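Side-chain contacts in catabolite control protein A (Lactococcus lactis, PDB 2O20), which probably acts as a global transcriptional regulator of carbon catabolite repression and activation, binding DNA as a member of the LacI family: residues P158-D163 and G298-R303; N276-Q281 and Q292-L297; M302-K307 and E312-N317; R62-G67 and K307-E312. The protein carries 1 engineered substitution. One frame throughout, in Å; residues are numbered along the deposited sequence.

How the contacts relate
All four contacts use helix 294-309 or the loop that leaves it. Contacts 1 and 4 seat the helix on the six-stranded sheet, on strands 159-161 and 65-70; both are purely apolar, contact 1 buried and contact 4 only partly so. Contact 2, buried at the start of the helix, adds a water between two backbone carbonyls to a single leucine methyl. Contact 3 lies at the surface, where the chain turns back after the helix; there charged chains and a backbone bond join the apolar packing. Contacts 1, 3 and 4 meet through Met302, Pro158 and Leu308. Contact 2 joins contact 1 through Ile162 and Leu297 but lies about 27 Å from contact 4, centre to centre.

Contact 1: residues P158-D163 and G298-R303; sequences PSVNID and GAVAMR
Strand 159-161 and helix 294-309 come together at Val160 and Ala301, whose CA atoms are 6.1 Å apart, and no hydrogen bond joins the two segments. The small side chain of Ala301 is consistent with so close an approach. Val160 points toward the helix and does all the touching from the strand, each of its methyls meeting a different residue. With CG1 anti to the backbone N (chi1 -171°), one branch is placed against Val300, and Val160 CG1 lies 3.9 Å from Val300 CG1, the two side chains meeting at a slant. The other branch rests on Ala301: Val160 CG2 is 3.8 Å from Ala301 CA and 3.9 Å from Ala301 CB, so it packs on the helix backbone as much as on the methyl. These are ordinary van der Waals distances, without strain. Leu297, one turn back from Ala301, also touches Val160. Beyond, Ala301 reaches Val146 and Val148 of strand 145-148, which pairs with the backbone of Val160, while Met302 and Ala299 turn to helix 76-91. Helix 294-309 thus lies on the parallel sheet beside helix 76-91, in the layered alpha/beta architecture of the periplasmic-binding-protein fold.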
loop_
_atom_site.group_PDB
_atom_site.type_symbol
_atom_site.label_atom_id
_atom_site.label_comp_id
_atom_site.label_asym_id
_atom_site.label_seq_id
_atom_site.Cartn_x
_atom_site.Cartn_y
_atom_site.Cartn_z
ATOM N N PRO D 158 18.110 18.151 -9.903
ATOM C CA PRO D 158 17.368 17.253 -10.807
ATOM C C PRO D 158 16.031 16.742 -10.241
ATOM O O PRO D 158 15.923 16.468 -9.045
ATOM C CB PRO D 158 18.366 16.120 -11.061
ATOM C CG PRO D 158 19.703 16.774 -10.888
ATOM C CD PRO D 158 19.512 17.721 -9.750
ATOM N N SER D 159 15.028 16.609 -11.106
ATOM C CA SER D 159 13.694 16.151 -10.689
ATOM C C SER D 159 12.924 15.454 -11.818
ATOM O O SER D 159 13.181 15.682 -12.994
ATOM C CB SER D 159 12.867 17.314 -10.118
ATOM O OG SER D 159 12.315 18.151 -11.123
ATOM N N VAL D 160 12.031 14.560 -11.430
ATOM C CA VAL D 160 11.127 13.874 -12.349
ATOM C C VAL D 160 9.690 13.980 -11.804
ATOM O O VAL D 160 9.414 13.574 -10.665
ATOM C CB VAL D 160 11.519 12.408 -12.540
ATOM C CG1 VAL D 160 10.672 11.760 -13.684
ATOM C CG2 VAL D 160 12.997 12.307 -12.843
ATOM N N ASN D 161 8.783 14.486 -12.651
ATOM C CA ASN D 161 7.421 14.816 -12.259
ATOM C C ASN D 161 6.500 14.684 -13.472
ATOM O O ASN D 161 6.987 14.559 -14.598
ATOM C CB ASN D 161 7.337 16.269 -11.724
ATOM C CG ASN D 161 8.038 16.466 -10.400
ATOM O OD1 ASN D 161 7.471 16.235 -9.317
ATOM N ND2 ASN D 161 9.271 16.929 -10.463
ATOM N N ILE D 162 5.186 14.722 -13.238
ATOM C CA ILE D 162 4.202 15.082 -14.282
ATOM C C ILE D 162 4.060 16.603 -14.346
ATOM O O ILE D 162 4.676 17.319 -13.547
ATOM C CB ILE D 162 2.799 14.352 -14.141
ATOM C CG1 ILE D 162 1.993 14.817 -12.923
ATOM C CG2 ILE D 162 2.967 12.837 -14.178
ATOM C CD1 ILE D 162 0.500 14.748 -13.126
ATOM N N ASP D 163 3.299 17.088 -15.331
ATOM C CA ASP D 163 2.923 18.497 -15.481
ATOM C C ASP D 163 1.670 18.725 -14.595
ATOM O O ASP D 163 0.544 18.469 -14.999
ATOM C CB ASP D 163 2.674 18.828 -16.977
ATOM C CG ASP D 163 2.327 20.282 -17.216
ATOM O OD1 ASP D 163 2.035 20.998 -16.249
ATOM O OD2 ASP D 163 2.359 20.734 -18.390
ATOM N N GLY D 298 9.973 6.620 -11.034
ATOM C CA GLY D 298 11.112 5.978 -10.343
ATOM C C GLY D 298 12.226 5.479 -11.289
ATOM O O GLY D 298 13.413 5.730 -11.053
ATOM N N ALA D 299 11.846 4.753 -12.338
ATOM C CA ALA D 299 12.815 4.226 -13.305
ATOM C C ALA D 299 13.572 5.358 -13.993
ATOM O O ALA D 299 14.810 5.326 -14.107
ATOM C CB ALA D 299 12.125 3.335 -14.324
ATOM N N VAL D 300 12.838 6.376 -14.440
ATOM C CA VAL D 300 13.438 7.520 -15.135
ATOM C C VAL D 300 14.386 8.259 -14.197
ATOM O O VAL D 300 15.483 8.648 -14.606
ATOM C CB VAL D 300 12.343 8.463 -15.763
ATOM C CG1 VAL D 300 12.933 9.772 -16.213
ATOM C CG2 VAL D 300 11.679 7.762 -16.941
ATOM N N ALA D 301 13.973 8.425 -12.935
ATOM C CA ALA D 301 14.806 9.067 -11.929
ATOM C C ALA D 301 16.084 8.289 -11.672
ATOM O O ALA D 301 17.171 8.874 -11.531
ATOM C CB ALA D 301 14.044 9.212 -10.640
ATOM N N MET D 302 15.970 6.967 -11.574
ATOM C CA MET D 302 17.151 6.152 -11.259
ATOM C C MET D 302 18.139 6.106 -12.469
ATOM O O MET D 302 19.369 6.084 -12.291
ATOM C CB MET D 302 16.724 4.759 -10.765
ATOM C CG MET D 302 17.846 3.935 -10.187
ATOM S SD MET D 302 18.691 4.628 -8.731
ATOM C CE MET D 302 20.374 4.685 -9.339
ATOM N N ARG D 303 17.598 6.152 -13.684
ATOM C CA ARG D 303 18.419 6.259 -14.906
ATOM C C ARG D 303 19.249 7.542 -14.905
ATOM O O ARG D 303 20.442 7.528 -15.260
ATOM C CB ARG D 303 17.546 6.193 -16.167
ATOM C CG ARG D 303 17.147 4.794 -16.548
ATOM C CD ARG D 303 16.308 4.761 -17.809
ATOM N NE ARG D 303 15.633 3.470 -17.924
ATOM C CZ ARG D 303 14.327 3.289 -18.080
ATOM N NH1 ARG D 303 13.488 4.329 -18.183
ATOM N NH2 ARG D 303 13.857 2.043 -18.160
#

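Contact 2: residues N276-Q281 and Q292-L297; sequences NSPITQ and QPLYDL
Gln292 faces Asn276 through its backbone: one water, 2.8 Å from Gln292 O and 2.9 Å from Asn276 O, donates toward both carbonyls and spans the gap between the segments. Because further acceptors lie near this water, its two protons may be shared more widely. The side chain of Gln292 works elsewhere, its NE2 bonded to the carbonyl of Gly274. Pro293 follows as the centre of an inverse gamma turn and takes the N-cap position of helix 294-309; its carbonyl O accepts the first helical bond, from Leu297 N at 2.9 Å. Leu294, the first residue of the helix, makes the direct contact. Its CG stands anti to the carbonyl carbon (chi1 -64°), and beyond it CD1 is the branch that meets the loop. Leu294 CD1 lies 3.9 Å from Ser277 CA and 4.0 Å from Ser277 CB, against the carbon side of the serine, with Pro278 CD at its margin, 4.5 Å from the same methyl. The hydroxyl of Ser277 is bonded to Asp248, which also accepts from Asn276 N, so helix 248-260 anchors the loop that the leucine touches. This loop follows strand 270-272 of the four-stranded sheet, so the contact joins the two subdomains of the periplasmic-binding-protein fold. The direct touch is only apolar, a methyl against a serine backbone and, more distantly, CD of a proline, while the polar link runs through a water; such a joint probably holds the helix start to the loop only lightly.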
loop_
_atom_site.group_PDB
_atom_site.type_symbol
_atom_site.label_atom_id
_atom_site.label_comp_id
_atom_site.label_asym_id
_atom_site.label_seq_id
_atom_site.Cartn_x
_atom_site.Cartn_y
_atom_site.Cartn_z
ATOM N N ASN D 276 -3.863 7.853 -9.324
ATOM C CA ASN D 276 -4.250 6.480 -9.624
ATOM C C ASN D 276 -3.242 5.452 -9.093
ATOM O O ASN D 276 -2.885 4.500 -9.798
ATOM C CB ASN D 276 -4.400 6.288 -11.137
ATOM C CG ASN D 276 -5.240 5.109 -11.486
ATOM O OD1 ASN D 276 -6.227 4.832 -10.809
ATOM N ND2 ASN D 276 -4.850 4.387 -12.527
ATOM N N SER D 277 -2.713 5.692 -7.896
ATOM C CA SER D 277 -1.873 4.728 -7.197
ATOM C C SER D 277 -2.618 3.402 -6.963
ATOM O O SER D 277 -3.856 3.348 -7.102
ATOM C CB SER D 277 -1.373 5.336 -5.866
ATOM O OG SER D 277 -2.422 5.549 -4.938
ATOM N N PRO D 278 -1.880 2.334 -6.606
ATOM C CA PRO D 278 -2.522 1.032 -6.436
ATOM C C PRO D 278 -3.775 0.937 -5.562
ATOM O O PRO D 278 -4.685 0.201 -5.938
ATOM C CB PRO D 278 -1.378 0.124 -5.957
ATOM C CG PRO D 278 -0.143 0.775 -6.527
ATOM C CD PRO D 278 -0.406 2.237 -6.502
ATOM N N ILE D 279 -3.885 1.714 -4.484
ATOM C CA ILE D 279 -5.113 1.651 -3.666
ATOM C C ILE D 279 -6.411 2.030 -4.386
ATOM O O ILE D 279 -7.485 1.585 -3.965
ATOM C CB ILE D 279 -5.039 2.505 -2.363
ATOM C CG1 ILE D 279 -4.693 3.984 -2.633
ATOM C CG2 ILE D 279 -4.139 1.832 -1.381
ATOM C CD1 ILE D 279 -5.138 4.946 -1.497
ATOM N N THR D 280 -6.310 2.885 -5.412
ATOM C CA THR D 280 -7.492 3.376 -6.140
ATOM C C THR D 280 -8.267 2.235 -6.839
ATOM O O THR D 280 -9.467 2.357 -7.068
ATOM C CB THR D 280 -7.118 4.481 -7.176
ATOM O OG1 THR D 280 -6.428 3.870 -8.261
ATOM C CG2 THR D 280 -6.224 5.533 -6.542
ATOM N N GLN D 281 -7.605 1.123 -7.161
ATOM C CA GLN D 281 -8.292 -0.047 -7.718
ATOM C C GLN D 281 -9.372 -0.623 -6.781
ATOM O O GLN D 281 -10.337 -1.235 -7.248
ATOM C CB GLN D 281 -7.294 -1.164 -8.096
ATOM C CG GLN D 281 -7.973 -2.453 -8.632
ATOM C CD GLN D 281 -6.997 -3.531 -9.082
ATOM O OE1 GLN D 281 -5.983 -3.763 -8.430
ATOM N NE2 GLN D 281 -7.313 -4.211 -10.193
ATOM N N GLN D 292 -0.846 9.011 -13.044
ATOM C CA GLN D 292 0.583 9.301 -13.126
ATOM C C GLN D 292 1.312 7.989 -13.375
ATOM O O GLN D 292 0.925 6.940 -12.825
ATOM C CB GLN D 292 1.100 9.941 -11.844
ATOM C CG GLN D 292 0.446 11.292 -11.502
ATOM C CD GLN D 292 1.135 11.956 -10.304
ATOM O OE1 GLN D 292 2.328 11.793 -10.116
ATOM N NE2 GLN D 292 0.380 12.677 -9.489
ATOM N N PRO D 293 2.371 8.030 -14.202
ATOM C CA PRO D 293 3.157 6.830 -14.524
ATOM C C PRO D 293 4.178 6.553 -13.418
ATOM O O PRO D 293 5.379 6.783 -13.574
ATOM C CB PRO D 293 3.781 7.204 -15.869
ATOM C CG PRO D 293 4.068 8.680 -15.682
ATOM C CD PRO D 293 2.892 9.220 -14.904
ATOM N N LEU D 294 3.682 6.041 -12.286
ATOM C CA LEU D 294 4.475 5.960 -11.058
ATOM C C LEU D 294 5.749 5.092 -11.166
ATOM O O LEU D 294 6.816 5.506 -10.741
ATOM C CB LEU D 294 3.596 5.460 -9.929
ATOM C CG LEU D 294 2.392 6.344 -9.494
ATOM C CD1 LEU D 294 1.765 5.691 -8.293
ATOM C CD2 LEU D 294 2.796 7.753 -9.178
ATOM N N TYR D 295 5.632 3.889 -11.707
ATOM C CA TYR D 295 6.818 3.074 -11.949
ATOM C C TYR D 295 7.857 3.812 -12.809
ATOM O O TYR D 295 9.036 3.813 -12.503
ATOM C CB TYR D 295 6.421 1.767 -12.630
ATOM C CG TYR D 295 7.590 0.838 -12.908
ATOM C CD1 TYR D 295 7.975 -0.102 -11.970
ATOM C CD2 TYR D 295 8.293 0.896 -14.105
ATOM C CE1 TYR D 295 9.034 -0.966 -12.216
ATOM C CE2 TYR D 295 9.364 0.038 -14.359
ATOM C CZ TYR D 295 9.728 -0.889 -13.397
ATOM O OH TYR D 295 10.779 -1.754 -13.630
ATOM N N ASP D 296 7.397 4.465 -13.862
ATOM C CA ASP D 296 8.282 5.207 -14.777
ATOM C C ASP D 296 8.936 6.425 -14.140
ATOM O O ASP D 296 10.056 6.783 -14.470
ATOM C CB ASP D 296 7.489 5.634 -16.007
ATOM C CG ASP D 296 7.118 4.463 -16.906
ATOM O OD1 ASP D 296 7.819 3.418 -16.856
ATOM O OD2 ASP D 296 6.167 4.611 -17.701
ATOM N N LEU D 297 8.230 7.083 -13.224
ATOM C CA LEU D 297 8.818 8.191 -12.497
ATOM C C LEU D 297 10.067 7.757 -11.743
ATOM O O LEU D 297 11.084 8.455 -11.786
ATOM C CB LEU D 297 7.788 8.807 -11.507
ATOM C CG LEU D 297 6.615 9.620 -12.041
ATOM C CD1 LEU D 297 5.630 9.896 -10.944
ATOM C CD2 LEU D 297 7.081 10.948 -12.653
HETATM O O HOH W 1 -0.572 5.061 -11.412
#

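Contact 3: residues M302-K307 and E312-N317; sequences MRLLTK and EDVEQN
Apolar packing centres on Leu304 and Val314. Leu304 CD1 faces both methyls of the valine, and its distance to Val314 CG1, 3.4 Å, is tighter than a usual carbon contact. Val314 CG2 turns to the stem of Lys307, 3.9 Å from Lys307 CB, the two side chains crossing at about a right angle. CG1 of the valine stands anti to the backbone N (chi1 180°), which leaves CG2 directed at the lysine. The one hydrogen bond between the segments is backbone to backbone: Glu312 N donates to Lys307 O at 2.9 Å, with an N-H...O angle of 151°. Glu312 then folds back over that carbonyl, and its carboxylate meets carbon rather than charge, OE1 lying 3.6 Å from Lys307 CG. Charges are only loosely matched. Lys307 NZ stays 6.5 Å from Glu312 OE1, and Glu315 OE2 comes no nearer than 4.4 Å to Lys307 NZ, so any attraction is probably weak at this surface. Past Val314 the chain reaches Asn317, whose backbone pairs with Ser159. This is a helix-to-strand connection of a parallel alpha/beta sheet: a Schellman motif ends helix 294-309, and the returning loop packs on the last turns before entering edge strand 318-320.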
loop_
_atom_site.group_PDB
_atom_site.type_symbol
_atom_site.label_atom_id
_atom_site.label_comp_id
_atom_site.label_asym_id
_atom_site.label_seq_id
_atom_site.Cartn_x
_atom_site.Cartn_y
_atom_site.Cartn_z
ATOM N N MET D 302 15.970 6.967 -11.574
ATOM C CA MET D 302 17.151 6.152 -11.259
ATOM C C MET D 302 18.139 6.106 -12.469
ATOM O O MET D 302 19.369 6.084 -12.291
ATOM C CB MET D 302 16.724 4.759 -10.765
ATOM C CG MET D 302 17.846 3.935 -10.187
ATOM S SD MET D 302 18.691 4.628 -8.731
ATOM C CE MET D 302 20.374 4.685 -9.339
ATOM N N ARG D 303 17.598 6.152 -13.684
ATOM C CA ARG D 303 18.419 6.259 -14.906
ATOM C C ARG D 303 19.249 7.542 -14.905
ATOM O O ARG D 303 20.442 7.528 -15.260
ATOM C CB ARG D 303 17.546 6.193 -16.167
ATOM C CG ARG D 303 17.147 4.794 -16.548
ATOM C CD ARG D 303 16.308 4.761 -17.809
ATOM N NE ARG D 303 15.633 3.470 -17.924
ATOM C CZ ARG D 303 14.327 3.289 -18.080
ATOM N NH1 ARG D 303 13.488 4.329 -18.183
ATOM N NH2 ARG D 303 13.857 2.043 -18.160
ATOM N N LEU D 304 18.610 8.647 -14.498
ATOM C CA LEU D 304 19.263 9.936 -14.430
ATOM C C LEU D 304 20.348 9.883 -13.342
ATOM O O LEU D 304 21.502 10.238 -13.582
ATOM C CB LEU D 304 18.225 11.046 -14.154
ATOM C CG LEU D 304 18.712 12.495 -14.000
ATOM C CD1 LEU D 304 19.498 12.895 -15.174
ATOM C CD2 LEU D 304 17.553 13.456 -13.832
ATOM N N LEU D 305 19.981 9.409 -12.157
ATOM C CA LEU D 305 20.942 9.310 -11.054
ATOM C C LEU D 305 22.181 8.446 -11.424
ATOM O O LEU D 305 23.282 8.747 -11.005
ATOM C CB LEU D 305 20.285 8.780 -9.777
ATOM C CG LEU D 305 21.129 8.771 -8.478
ATOM C CD1 LEU D 305 21.640 10.176 -8.062
ATOM C CD2 LEU D 305 20.361 8.157 -7.337
ATOM N N THR D 306 21.965 7.371 -12.177
ATOM C CA THR D 306 23.017 6.481 -12.612
ATOM C C THR D 306 24.072 7.273 -13.383
ATOM O O THR D 306 25.286 7.077 -13.179
ATOM C CB THR D 306 22.445 5.308 -13.466
ATOM O OG1 THR D 306 21.609 4.503 -12.642
ATOM C CG2 THR D 306 23.564 4.391 -14.000
ATOM N N LYS D 307 23.618 8.201 -14.224
ATOM C CA LYS D 307 24.550 9.028 -14.999
ATOM C C LYS D 307 25.319 10.002 -14.105
ATOM O O LYS D 307 26.522 10.157 -14.276
ATOM C CB LYS D 307 23.809 9.801 -16.098
ATOM C CG LYS D 307 23.082 8.946 -17.109
ATOM C CD LYS D 307 22.134 9.804 -17.939
ATOM C CE LYS D 307 21.314 8.983 -18.915
ATOM N NZ LYS D 307 20.457 9.868 -19.746
ATOM N N GLU D 312 28.732 11.637 -15.352
ATOM C CA GLU D 312 28.289 11.973 -16.702
ATOM C C GLU D 312 27.466 13.254 -16.648
ATOM O O GLU D 312 26.613 13.445 -15.761
ATOM C CB GLU D 312 27.486 10.831 -17.342
ATOM C CG GLU D 312 28.071 9.458 -17.064
ATOM C CD GLU D 312 27.624 8.363 -18.024
ATOM O OE1 GLU D 312 26.448 7.925 -17.985
ATOM O OE2 GLU D 312 28.490 7.894 -18.789
ATOM N N ASP D 313 27.749 14.141 -17.594
ATOM C CA ASP D 313 27.014 15.386 -17.754
ATOM C C ASP D 313 25.634 15.086 -18.297
ATOM O O ASP D 313 25.487 14.326 -19.256
ATOM C CB ASP D 313 27.740 16.311 -18.732
ATOM C CG ASP D 313 29.078 16.767 -18.208
ATOM O OD1 ASP D 313 29.201 16.919 -16.969
ATOM O OD2 ASP D 313 29.998 16.975 -19.033
ATOM N N VAL D 314 24.622 15.664 -17.669
ATOM C CA VAL D 314 23.265 15.497 -18.140
ATOM C C VAL D 314 22.724 16.851 -18.577
ATOM O O VAL D 314 22.656 17.796 -17.798
ATOM C CB VAL D 314 22.364 14.868 -17.090
ATOM C CG1 VAL D 314 20.956 14.724 -17.639
ATOM C CG2 VAL D 314 22.935 13.515 -16.690
ATOM N N GLU D 315 22.406 16.907 -19.860
ATOM C CA GLU D 315 21.649 17.980 -20.491
ATOM C C GLU D 315 20.397 18.424 -19.715
ATOM O O GLU D 315 20.373 19.503 -19.099
ATOM C CB GLU D 315 21.262 17.561 -21.937
ATOM C CG GLU D 315 21.482 16.049 -22.355
ATOM C CD GLU D 315 20.715 15.006 -21.513
ATOM O OE1 GLU D 315 19.707 15.360 -20.865
ATOM O OE2 GLU D 315 21.128 13.820 -21.499
ATOM N N GLN D 316 19.371 17.580 -19.739
ATOM C CA GLN D 316 18.062 17.935 -19.246
ATOM C C GLN D 316 17.839 17.284 -17.901
ATOM O O GLN D 316 17.717 16.065 -17.826
ATOM C CB GLN D 316 16.998 17.473 -20.240
ATOM C CG GLN D 316 17.107 18.131 -21.604
ATOM C CD GLN D 316 17.058 19.655 -21.538
ATOM O OE1 GLN D 316 17.959 20.335 -22.046
ATOM N NE2 GLN D 316 16.008 20.201 -20.909
ATOM N N ASN D 317 17.795 18.087 -16.835
ATOM C CA ASN D 317 17.602 17.524 -15.477
ATOM C C ASN D 317 16.235 17.810 -14.824
ATOM O O ASN D 317 15.964 17.306 -13.744
ATOM C CB ASN D 317 18.800 17.806 -14.546
ATOM C CG ASN D 317 19.039 19.278 -14.290
ATOM O OD1 ASN D 317 18.127 20.088 -14.338
ATOM N ND2 ASN D 317 20.282 19.621 -13.987
#

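Contact 4: residues R62-G67 and K307-E312; sequences RTTTVG and KLMLKE
Met309 meets Val66, near the start of strand 65-70, and Thr64, just before it, with the end of its side chain, which carries the whole contact. Its CG is anti to the carbonyl carbon (chi1 -65°) and the chain bends at the last torsion (chi3 -67°), bringing both the sulfur and the terminal methyl against two neighbours. Met309 CE lies 3.7 Å from Val66 CG1 and 3.8 Å from Thr64 CG2. The sulfur follows close behind, Met309 SD standing 3.9 Å from each of those two methyls. The valine is crossed at about a right angle, on the inner side, where Met302 and Leu305 of the same helix also pack on Val66. The side toward Thr64 is more open: the threonine is partly exposed, and with OG1 beside the backbone N (chi1 -67°) it turns CG2 to the methionine. Beyond Met309 the helix ends in a Schellman motif with Lys311 at positive phi, and Leu310, Lys311 and Glu312 are exposed. Were Met309 an alanine, a gap beside Val66 would probably open and the Thr64 methyl would lose this neighbour. With no hydrogen bond or charge pair, the joint rests on van der Waals contact and partial burial.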
loop_
_atom_site.group_PDB
_atom_site.type_symbol
_atom_site.label_atom_id
_atom_site.label_comp_id
_atom_site.label_asym_id
_atom_site.label_seq_id
_atom_site.Cartn_x
_atom_site.Cartn_y
_atom_site.Cartn_z
ATOM N N ARG D 62 34.016 0.053 -3.514
ATOM C CA ARG D 62 32.766 -0.346 -2.896
ATOM C C ARG D 62 31.631 -0.405 -3.943
ATOM O O ARG D 62 31.537 0.462 -4.831
ATOM C CB ARG D 62 32.422 0.687 -1.818
ATOM C CG ARG D 62 31.186 0.389 -0.979
ATOM C CD ARG D 62 31.399 -0.833 -0.128
ATOM N NE ARG D 62 32.656 -0.769 0.629
ATOM C CZ ARG D 62 33.150 -1.783 1.333
ATOM N NH1 ARG D 62 32.495 -2.944 1.388
ATOM N NH2 ARG D 62 34.297 -1.635 1.989
ATOM N N THR D 63 30.763 -1.410 -3.844
ATOM C CA THR D 63 29.570 -1.438 -4.688
ATOM C C THR D 63 28.801 -0.146 -4.520
ATOM O O THR D 63 28.596 0.314 -3.399
ATOM C CB THR D 63 28.625 -2.586 -4.318
ATOM O OG1 THR D 63 29.341 -3.818 -4.415
ATOM C CG2 THR D 63 27.418 -2.626 -5.270
ATOM N N THR D 64 28.380 0.436 -5.633
ATOM C CA THR D 64 27.567 1.654 -5.598
ATOM C C THR D 64 26.303 1.460 -4.749
ATOM O O THR D 64 25.630 0.406 -4.824
ATOM C CB THR D 64 27.218 2.078 -7.034
ATOM O OG1 THR D 64 28.426 2.486 -7.692
ATOM C CG2 THR D 64 26.189 3.173 -7.076
ATOM N N THR D 65 26.010 2.475 -3.937
ATOM C CA THR D 65 24.944 2.391 -2.935
ATOM C C THR D 65 24.078 3.620 -3.096
ATOM O O THR D 65 24.577 4.744 -3.042
ATOM C CB THR D 65 25.491 2.296 -1.492
ATOM O OG1 THR D 65 26.275 1.100 -1.344
ATOM C CG2 THR D 65 24.361 2.287 -0.468
ATOM N N VAL D 66 22.782 3.362 -3.293
ATOM C CA VAL D 66 21.748 4.363 -3.419
ATOM C C VAL D 66 20.862 4.454 -2.161
ATOM O O VAL D 66 20.287 3.442 -1.708
ATOM C CB VAL D 66 20.911 4.168 -4.703
ATOM C CG1 VAL D 66 21.749 4.549 -5.924
ATOM C CG2 VAL D 66 20.445 2.746 -4.853
ATOM N N GLY D 67 20.810 5.666 -1.612
ATOM C CA GLY D 67 19.908 6.030 -0.503
ATOM C C GLY D 67 18.570 6.527 -1.038
ATOM O O GLY D 67 18.523 7.439 -1.861
ATOM N N LYS D 307 23.618 8.201 -14.224
ATOM C CA LYS D 307 24.550 9.028 -14.999
ATOM C C LYS D 307 25.319 10.002 -14.105
ATOM O O LYS D 307 26.522 10.157 -14.276
ATOM C CB LYS D 307 23.809 9.801 -16.098
ATOM C CG LYS D 307 23.082 8.946 -17.109
ATOM C CD LYS D 307 22.134 9.804 -17.939
ATOM C CE LYS D 307 21.314 8.983 -18.915
ATOM N NZ LYS D 307 20.457 9.868 -19.746
ATOM N N LEU D 308 24.623 10.627 -13.153
ATOM C CA LEU D 308 25.244 11.566 -12.231
ATOM C C LEU D 308 26.337 10.886 -11.428
ATOM O O LEU D 308 27.437 11.440 -11.258
ATOM C CB LEU D 308 24.197 12.222 -11.307
ATOM C CG LEU D 308 23.111 13.035 -12.055
ATOM C CD1 LEU D 308 22.152 13.701 -11.074
ATOM C CD2 LEU D 308 23.726 14.088 -12.993
ATOM N N MET D 309 26.064 9.672 -10.963
ATOM C CA MET D 309 27.015 8.949 -10.131
ATOM C C MET D 309 28.241 8.489 -10.909
ATOM O O MET D 309 29.269 8.257 -10.312
ATOM C CB MET D 309 26.345 7.746 -9.461
ATOM C CG MET D 309 25.252 8.128 -8.465
ATOM S SD MET D 309 24.634 6.714 -7.515
ATOM C CE MET D 309 23.809 5.685 -8.746
ATOM N N LEU D 310 28.098 8.308 -12.221
ATOM C CA LEU D 310 29.226 8.043 -13.117
ATOM C C LEU D 310 29.950 9.316 -13.611
ATOM O O LEU D 310 30.828 9.235 -14.477
ATOM C CB LEU D 310 28.744 7.233 -14.315
ATOM C CG LEU D 310 28.374 5.776 -14.054
ATOM C CD1 LEU D 310 27.518 5.269 -15.221
ATOM C CD2 LEU D 310 29.585 4.924 -13.853
ATOM N N LYS D 311 29.585 10.466 -13.043
ATOM C CA LYS D 311 30.138 11.778 -13.372
ATOM C C LYS D 311 29.808 12.199 -14.802
ATOM O O LYS D 311 30.517 13.034 -15.388
ATOM C CB LYS D 311 31.656 11.839 -13.128
ATOM C CG LYS D 311 32.086 11.489 -11.713
ATOM C CD LYS D 311 33.518 11.943 -11.433
ATOM C CE LYS D 311 34.019 11.413 -10.099
ATOM N NZ LYS D 311 35.301 12.076 -9.699
ATOM N N GLU D 312 28.732 11.637 -15.352
ATOM C CA GLU D 312 28.289 11.973 -16.702
ATOM C C GLU D 312 27.466 13.254 -16.648
ATOM O O GLU D 312 26.613 13.445 -15.761
ATOM C CB GLU D 312 27.486 10.831 -17.342
ATOM C CG GLU D 312 28.071 9.458 -17.064
ATOM C CD GLU D 312 27.624 8.363 -18.024
ATOM O OE1 GLU D 312 26.448 7.925 -17.985
ATOM O OE2 GLU D 312 28.490 7.894 -18.789
#